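PDB 4DQD: extracellular ligand-binding receptor from Rhodopseudomonas palustris, which probably captures lignin-derived aromatic acids and their relatives, such as 3-phenylpyruvic acid, as the periplasmic solute-binding component of a transporter. Local coordinates for residues S25-A30 against H287-M292; Y114-N119 against L329-S334. One frame throughout, in Å; residues are numbered along the deposited sequence.

Interaction 1: residues S25-A30 against H287-M292; sequences SKTVAA and HLWDSM. With 3PY (3-hydroxypyruvic acid), chain E; PPY (3-phenylpyruvic acid), chain B.
Behind the face that Leu288 and Trp289 turn to Thr27 and Ala30, the carbonyl O of His287 is gripped twice by Ser291: OG donates to it at 2.7 Å, meeting the carbonyl almost head-on at a C=O...donor angle of 170°, and the backbone N adds a weak helical bond. This ties the Ser291 hydroxyl back onto the turn of helix that presents Leu288. Across the interface no hydrogen bond forms, and most contacts are between carbon atoms. Leu288 CD2 is a shared methyl, lying 3.9 Å from Val28 CG2 and 4.0 Å from Thr27 CG2, with the Thr27 and Leu288 side chains sliding past each other in opposite directions. At Thr27 the methyl is anti to the backbone N while OG1 (chi1 -66°) turns back to the carbonyl of Pro23, which leaves the methyl to make the packing. In this periplasmic binding protein of the leucine-binding family, the contact joins the C-terminal part of helix 18-27 and the residues that follow to helix 284-305 beside strand 5-11, where Ile9 touches both Val28 and Leu288. The indole of Trp289 is met at its edge by protein and over one face by ligand. Ala30 O lies near the ring plane, 3.6 Å from CZ3, and the Ala30 methyl sits close to the same carbon. Over the face, O1 of 3-hydroxypyruvic acid stands 3.5 Å above the plane, toward the rim; Arg267, Thr293 and Glu296 hydrogen-bond this acid. A serine in place of Trp289 would remove the indole and would probably open a gap beside Thr27 and Ala30, leaving the hydroxypyruvate without its flat wall. Two residues before Trp289, His287 NE2 lies 3.6 Å from C4' of 3-phenylpyruvic acid, an oblique approach to the imidazole.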
loop_
_atom_site.group_PDB
_atom_site.type_symbol
_atom_site.label_atom_id
_atom_site.label_comp_id
_atom_site.label_asym_id
_atom_site.label_seq_id
_atom_site.Cartn_x
_atom_site.Cartn_y
_atom_site.Cartn_z
ATOM N N SER A 25 -0.393 -11.109 -7.397
ATOM C CA SER A 25 -0.221 -12.468 -7.902
ATOM C C SER A 25 0.020 -12.470 -9.416
ATOM O O SER A 25 0.846 -13.240 -9.927
ATOM C CB SER A 25 -1.452 -13.315 -7.556
ATOM O OG SER A 25 -1.282 -14.652 -8.002
ATOM N N LYS A 26 -0.699 -11.609 -10.136
ATOM C CA LYS A 26 -0.601 -11.571 -11.596
ATOM C C LYS A 26 0.650 -10.837 -12.075
ATOM O O LYS A 26 1.039 -10.944 -13.238
ATOM C CB LYS A 26 -1.856 -10.937 -12.202
ATOM C CG LYS A 26 -3.108 -11.780 -11.967
ATOM C CD LYS A 26 -4.352 -11.118 -12.532
ATOM C CE LYS A 26 -5.562 -12.023 -12.386
ATOM N NZ LYS A 26 -6.830 -11.294 -12.664
ATOM N N THR A 27 1.279 -10.103 -11.166
ATOM C CA THR A 27 2.503 -9.385 -11.484
ATOM C C THR A 27 3.740 -10.296 -11.454
ATOM O O THR A 27 4.748 -10.016 -12.120
ATOM C CB THR A 27 2.659 -8.154 -10.548
ATOM O OG1 THR A 27 1.602 -7.228 -10.839
ATOM C CG2 THR A 27 3.997 -7.433 -10.766
ATOM N N VAL A 28 3.653 -11.394 -10.707
ATOM C CA VAL A 28 4.808 -12.291 -10.567
ATOM C C VAL A 28 5.384 -12.713 -11.931
ATOM O O VAL A 28 6.611 -12.730 -12.134
ATOM C CB VAL A 28 4.469 -13.542 -9.724
ATOM C CG1 VAL A 28 5.671 -14.495 -9.700
ATOM C CG2 VAL A 28 4.065 -13.146 -8.295
ATOM N N ALA A 29 4.496 -13.041 -12.868
ATOM C CA ALA A 29 4.900 -13.512 -14.188
ATOM C C ALA A 29 5.624 -12.450 -15.016
ATOM O O ALA A 29 6.248 -12.771 -16.031
ATOM C CB ALA A 29 3.686 -14.031 -14.948
ATOM N N ALA A 30 5.539 -11.192 -14.583
ATOM C CA ALA A 30 6.187 -10.082 -15.266
ATOM C C ALA A 30 7.585 -9.773 -14.728
ATOM O O ALA A 30 8.308 -8.932 -15.290
ATOM C CB ALA A 30 5.300 -8.824 -15.200
ATOM N N HIS A 287 2.951 -2.421 -6.244
ATOM C CA HIS A 287 3.650 -2.521 -4.966
ATOM C C HIS A 287 4.634 -3.691 -4.946
ATOM O O HIS A 287 5.646 -3.646 -4.249
ATOM C CB HIS A 287 2.655 -2.591 -3.819
ATOM C CG HIS A 287 1.701 -1.443 -3.799
ATOM N ND1 HIS A 287 2.016 -0.210 -4.329
ATOM C CD2 HIS A 287 0.443 -1.331 -3.307
ATOM C CE1 HIS A 287 0.990 0.610 -4.173
ATOM N NE2 HIS A 287 0.027 -0.043 -3.550
ATOM N N LEU A 288 4.349 -4.724 -5.729
ATOM C CA LEU A 288 5.319 -5.809 -5.920
ATOM C C LEU A 288 6.413 -5.346 -6.877
ATOM O O LEU A 288 7.599 -5.534 -6.631
ATOM C CB LEU A 288 4.633 -7.049 -6.497
ATOM C CG LEU A 288 5.554 -8.212 -6.875
ATOM C CD1 LEU A 288 6.489 -8.607 -5.722
ATOM C CD2 LEU A 288 4.752 -9.429 -7.367
ATOM N N TRP A 289 5.993 -4.730 -7.979
ATOM C CA TRP A 289 6.928 -4.246 -8.988
ATOM C C TRP A 289 7.961 -3.291 -8.381
ATOM O O TRP A 289 9.162 -3.474 -8.584
ATOM C CB TRP A 289 6.141 -3.549 -10.114
ATOM C CG TRP A 289 6.972 -3.104 -11.281
ATOM C CD1 TRP A 289 7.494 -1.856 -11.489
ATOM C CD2 TRP A 289 7.359 -3.896 -12.410
ATOM N NE1 TRP A 289 8.180 -1.826 -12.680
ATOM C CE2 TRP A 289 8.114 -3.066 -13.263
ATOM C CE3 TRP A 289 7.139 -5.228 -12.782
ATOM C CZ2 TRP A 289 8.652 -3.524 -14.471
ATOM C CZ3 TRP A 289 7.677 -5.683 -13.979
ATOM C CH2 TRP A 289 8.429 -4.834 -14.805
ATOM N N ASP A 290 7.502 -2.282 -7.634
ATOM C CA ASP A 290 8.418 -1.282 -7.078
ATOM C C ASP A 290 9.326 -1.924 -6.021
ATOM O O ASP A 290 10.488 -1.530 -5.866
ATOM C CB ASP A 290 7.654 -0.126 -6.410
ATOM C CG ASP A 290 7.135 0.932 -7.387
ATOM O OD1 ASP A 290 7.504 0.961 -8.589
ATOM O OD2 ASP A 290 6.353 1.778 -6.905
ATOM N N SER A 291 8.796 -2.890 -5.278
ATOM C CA SER A 291 9.627 -3.604 -4.305
ATOM C C SER A 291 10.773 -4.299 -5.033
ATOM O O SER A 291 11.915 -4.296 -4.573
ATOM C CB SER A 291 8.802 -4.640 -3.525
ATOM O OG SER A 291 7.840 -4.005 -2.693
HETATM N N MSE A 292 10.454 -4.905 -6.171
HETATM C CA MSE A 292 11.480 -5.541 -6.986
HETATM C C MSE A 292 12.465 -4.555 -7.593
HETATM O O MSE A 292 13.611 -4.904 -7.829
HETATM C CB MSE A 292 10.854 -6.452 -8.043
HETATM C CG MSE A 292 10.374 -7.782 -7.476
HETATM SE SE MSE A 292 11.780 -8.832 -6.577
HETATM C CE MSE A 292 13.082 -8.876 -8.036
HETATM C C1 3PY E . 11.403 -3.629 -11.609
HETATM O O1 3PY E . 10.561 -3.698 -10.677
HETATM O O2 3PY E . 12.032 -2.558 -11.841
HETATM C C2 3PY E . 11.643 -4.841 -12.433
HETATM O O3 3PY E . 12.355 -4.787 -13.427
HETATM C C3 3PY E . 11.040 -6.120 -11.988
HETATM O O4 3PY E . 11.975 -6.721 -11.164
HETATM C C1 PPY B . -4.419 -2.623 4.683
HETATM O O1 PPY B . -5.577 -2.773 4.206
HETATM O O2 PPY B . -4.054 -3.088 5.763
HETATM C C2 PPY B . -3.454 -1.819 3.947
HETATM O O3 PPY B . -2.294 -1.757 4.366
HETATM C C3 PPY B . -4.084 -1.163 2.776
HETATM C "C1'" PPY B . -3.178 -0.618 1.745
HETATM C "C2'" PPY B . -3.415 0.624 1.219
HETATM C "C3'" PPY B . -2.517 1.185 0.173
HETATM C "C4'" PPY B . -1.457 0.447 -0.285
HETATM C "C5'" PPY B . -1.225 -0.911 0.283
HETATM C "C6'" PPY B . -2.037 -1.425 1.245
#

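Interaction 2: residues Y114-N119 against L329-S334; sequences YKVVPN and LNNGLS. With PPY (3-phenylpyruvic acid), chain B.
Carbonyl oxygens and carbon atoms make the closest approaches between Val116-Pro118 and Asn331. Val116 O presses on the root of the asparagine side chain, 3.0 Å from Asn331 CB, a tight fit. In return the asparagine offers two oxygens to the proline ring: OD1 lies 3.4 Å from Pro118 CD, and the backbone O of Asn331 lies 3.2 Å from Pro118 CG. Val117 passes the same OD1 with its CA.

Methyl contacts lie beside these. Val116 CG1 meets Leu329 CD1 at 4.1 Å, the two side chains crossing at about a right angle. The other Val116 methyl, CG2, is held between the backbone N and the carbonyl carbon (chi1 -62° for CG1), which places it 3.8 Å from Asn331 ND2, a methyl-to-amide contact. Val117 faces elsewhere, sending CG1 to within 3.6 Å of C4' on the phenyl ring of 3-phenylpyruvic acid.

Hydrogen bonds lie within each segment. Lys115 NZ bridges Val117 O at 2.8 Å, approaching from 39° out of the carbonyl plane, and Asn119 OD1 at 2.9 Å, on a lone pair in the amide plane; Ala98 O is a further acceptor. The lysine thus ties Val117 and Asn119 together, which is consistent with a fixed bend beside the ligand. On the other side Leu329 and Gly332 exchange two backbone bonds round a type I turn, the end of a beta-hairpin formed by strands 327-329 and 332-334. Gly332 adopts backbone angles at which a CB would be crowded by the carbonyl O of Asn331.

With no hydrogen bond joining the segments, and with Asn331 ND2 committed to Asp290 and His287 of helix 284-305, their fit rests on close van der Waals contact between a loop and a beta turn.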
loop_
_atom_site.group_PDB
_atom_site.type_symbol
_atom_site.label_atom_id
_atom_site.label_comp_id
_atom_site.label_asym_id
_atom_site.label_seq_id
_atom_site.Cartn_x
_atom_site.Cartn_y
_atom_site.Cartn_z
ATOM N N TYR A 114 11.628 -3.080 4.492
ATOM C CA TYR A 114 11.491 -1.926 3.589
ATOM C C TYR A 114 10.065 -1.844 3.086
ATOM O O TYR A 114 9.330 -2.833 3.139
ATOM C CB TYR A 114 12.481 -2.029 2.423
ATOM C CG TYR A 114 13.898 -1.897 2.919
ATOM C CD1 TYR A 114 14.448 -0.640 3.163
ATOM C CD2 TYR A 114 14.655 -3.022 3.225
ATOM C CE1 TYR A 114 15.730 -0.510 3.647
ATOM C CE2 TYR A 114 15.936 -2.902 3.719
ATOM C CZ TYR A 114 16.468 -1.646 3.929
ATOM O OH TYR A 114 17.737 -1.530 4.426
ATOM N N LYS A 115 9.668 -0.669 2.601
ATOM C CA LYS A 115 8.244 -0.422 2.377
ATOM C C LYS A 115 8.030 0.600 1.276
ATOM O O LYS A 115 8.235 1.792 1.489
ATOM C CB LYS A 115 7.622 0.068 3.689
ATOM C CG LYS A 115 6.120 0.332 3.648
ATOM C CD LYS A 115 5.636 0.687 5.055
ATOM C CE LYS A 115 4.167 1.027 5.069
ATOM N NZ LYS A 115 3.930 2.345 4.398
ATOM N N VAL A 116 7.620 0.142 0.094
ATOM C CA VAL A 116 7.436 1.065 -1.027
ATOM C C VAL A 116 6.153 1.901 -0.994
ATOM O O VAL A 116 6.105 2.953 -1.616
ATOM C CB VAL A 116 7.521 0.363 -2.405
ATOM C CG1 VAL A 116 8.898 -0.252 -2.601
ATOM C CG2 VAL A 116 6.413 -0.680 -2.556
ATOM N N VAL A 117 5.103 1.439 -0.310
ATOM C CA VAL A 117 3.881 2.241 -0.243
ATOM C C VAL A 117 4.118 3.385 0.739
ATOM O O VAL A 117 4.621 3.158 1.829
ATOM C CB VAL A 117 2.684 1.414 0.253
ATOM C CG1 VAL A 117 1.461 2.327 0.469
ATOM C CG2 VAL A 117 2.370 0.296 -0.746
ATOM N N PRO A 118 3.789 4.623 0.354
ATOM C CA PRO A 118 4.075 5.690 1.322
ATOM C C PRO A 118 3.339 5.499 2.646
ATOM O O PRO A 118 2.175 5.081 2.671
ATOM C CB PRO A 118 3.562 6.953 0.606
ATOM C CG PRO A 118 3.699 6.610 -0.864
ATOM C CD PRO A 118 3.314 5.152 -0.939
ATOM N N ASN A 119 4.024 5.814 3.739
ATOM C CA ASN A 119 3.419 5.701 5.075
ATOM C C ASN A 119 2.092 6.443 5.195
ATOM O O ASN A 119 1.951 7.591 4.762
ATOM C CB ASN A 119 4.373 6.214 6.150
ATOM C CG ASN A 119 5.540 5.267 6.419
ATOM O OD1 ASN A 119 5.547 4.102 6.003
ATOM N ND2 ASN A 119 6.520 5.767 7.149
ATOM N N LEU A 329 9.859 5.936 -8.061
ATOM C CA LEU A 329 9.046 4.728 -8.108
ATOM C C LEU A 329 7.621 5.119 -8.478
ATOM O O LEU A 329 7.254 6.298 -8.440
ATOM C CB LEU A 329 9.030 4.051 -6.741
ATOM C CG LEU A 329 10.377 3.529 -6.241
ATOM C CD1 LEU A 329 10.216 2.999 -4.815
ATOM C CD2 LEU A 329 10.917 2.435 -7.164
ATOM N N ASN A 330 6.807 4.130 -8.829
ATOM C CA ASN A 330 5.392 4.404 -9.044
ATOM C C ASN A 330 4.743 4.937 -7.774
ATOM O O ASN A 330 3.777 5.698 -7.824
ATOM C CB ASN A 330 4.695 3.133 -9.507
ATOM C CG ASN A 330 5.043 2.785 -10.931
ATOM O OD1 ASN A 330 4.419 3.300 -11.858
ATOM N ND2 ASN A 330 6.055 1.929 -11.122
ATOM N N ASN A 331 5.300 4.539 -6.635
ATOM C CA ASN A 331 4.802 4.986 -5.346
ATOM C C ASN A 331 5.293 6.356 -4.899
ATOM O O ASN A 331 4.800 6.888 -3.905
ATOM C CB ASN A 331 5.148 3.955 -4.274
ATOM C CG ASN A 331 4.112 2.859 -4.172
ATOM O OD1 ASN A 331 3.069 3.036 -3.532
ATOM N ND2 ASN A 331 4.393 1.710 -4.788
ATOM N N GLY A 332 6.240 6.941 -5.630
ATOM C CA GLY A 332 6.719 8.272 -5.303
ATOM C C GLY A 332 8.233 8.413 -5.387
ATOM O O GLY A 332 8.917 7.524 -5.888
ATOM N N LEU A 333 8.752 9.531 -4.883
ATOM C CA LEU A 333 10.191 9.788 -4.923
ATOM C C LEU A 333 10.813 9.258 -3.641
ATOM O O LEU A 333 10.550 9.784 -2.559
ATOM C CB LEU A 333 10.461 11.283 -5.064
ATOM C CG LEU A 333 11.935 11.682 -5.059
ATOM C CD1 LEU A 333 12.647 11.086 -6.260
ATOM C CD2 LEU A 333 12.030 13.201 -5.073
ATOM N N SER A 334 11.626 8.216 -3.781
ATOM C CA SER A 334 12.115 7.430 -2.655
ATOM C C SER A 334 13.559 7.736 -2.295
ATOM O O SER A 334 14.452 7.675 -3.141
ATOM C CB SER A 334 11.991 5.941 -2.980
ATOM O OG SER A 334 12.495 5.137 -1.915
HETATM C C1 PPY B . -4.419 -2.623 4.683
HETATM O O1 PPY B . -5.577 -2.773 4.206
HETATM O O2 PPY B . -4.054 -3.088 5.763
HETATM C C2 PPY B . -3.454 -1.819 3.947
HETATM O O3 PPY B . -2.294 -1.757 4.366
HETATM C C3 PPY B . -4.084 -1.163 2.776
HETATM C "C1'" PPY B . -3.178 -0.618 1.745
HETATM C "C2'" PPY B . -3.415 0.624 1.219
HETATM C "C3'" PPY B . -2.517 1.185 0.173
HETATM C "C4'" PPY B . -1.457 0.447 -0.285
HETATM C "C5'" PPY B . -1.225 -0.911 0.283
HETATM C "C6'" PPY B . -2.037 -1.425 1.245
#

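How the interactions relate
Helix 284-305 connects the two contacts: its Leu288 and Trp289 pack in interaction 1, while the next residue, Asp290, reaches the hairpin of interaction 2. Asp290 OD2 accepts a probable hydrogen bond from Asn331 ND2 at 2.9 Å, and OD1 one from Asn330 ND2 at 3.1 Å, so a single carboxylate holds both turn residues. Val116 CG2 packs 3.5 Å from His287 O. The centres are about 14 Å apart, yet both contacts supply a wall to the 3-phenylpyruvic acid ring, through His287 and Val117; Arg175, Thr76 and Ala98 hydrogen-bond the ligand. The hydroxypyruvate site adjoins interaction 1.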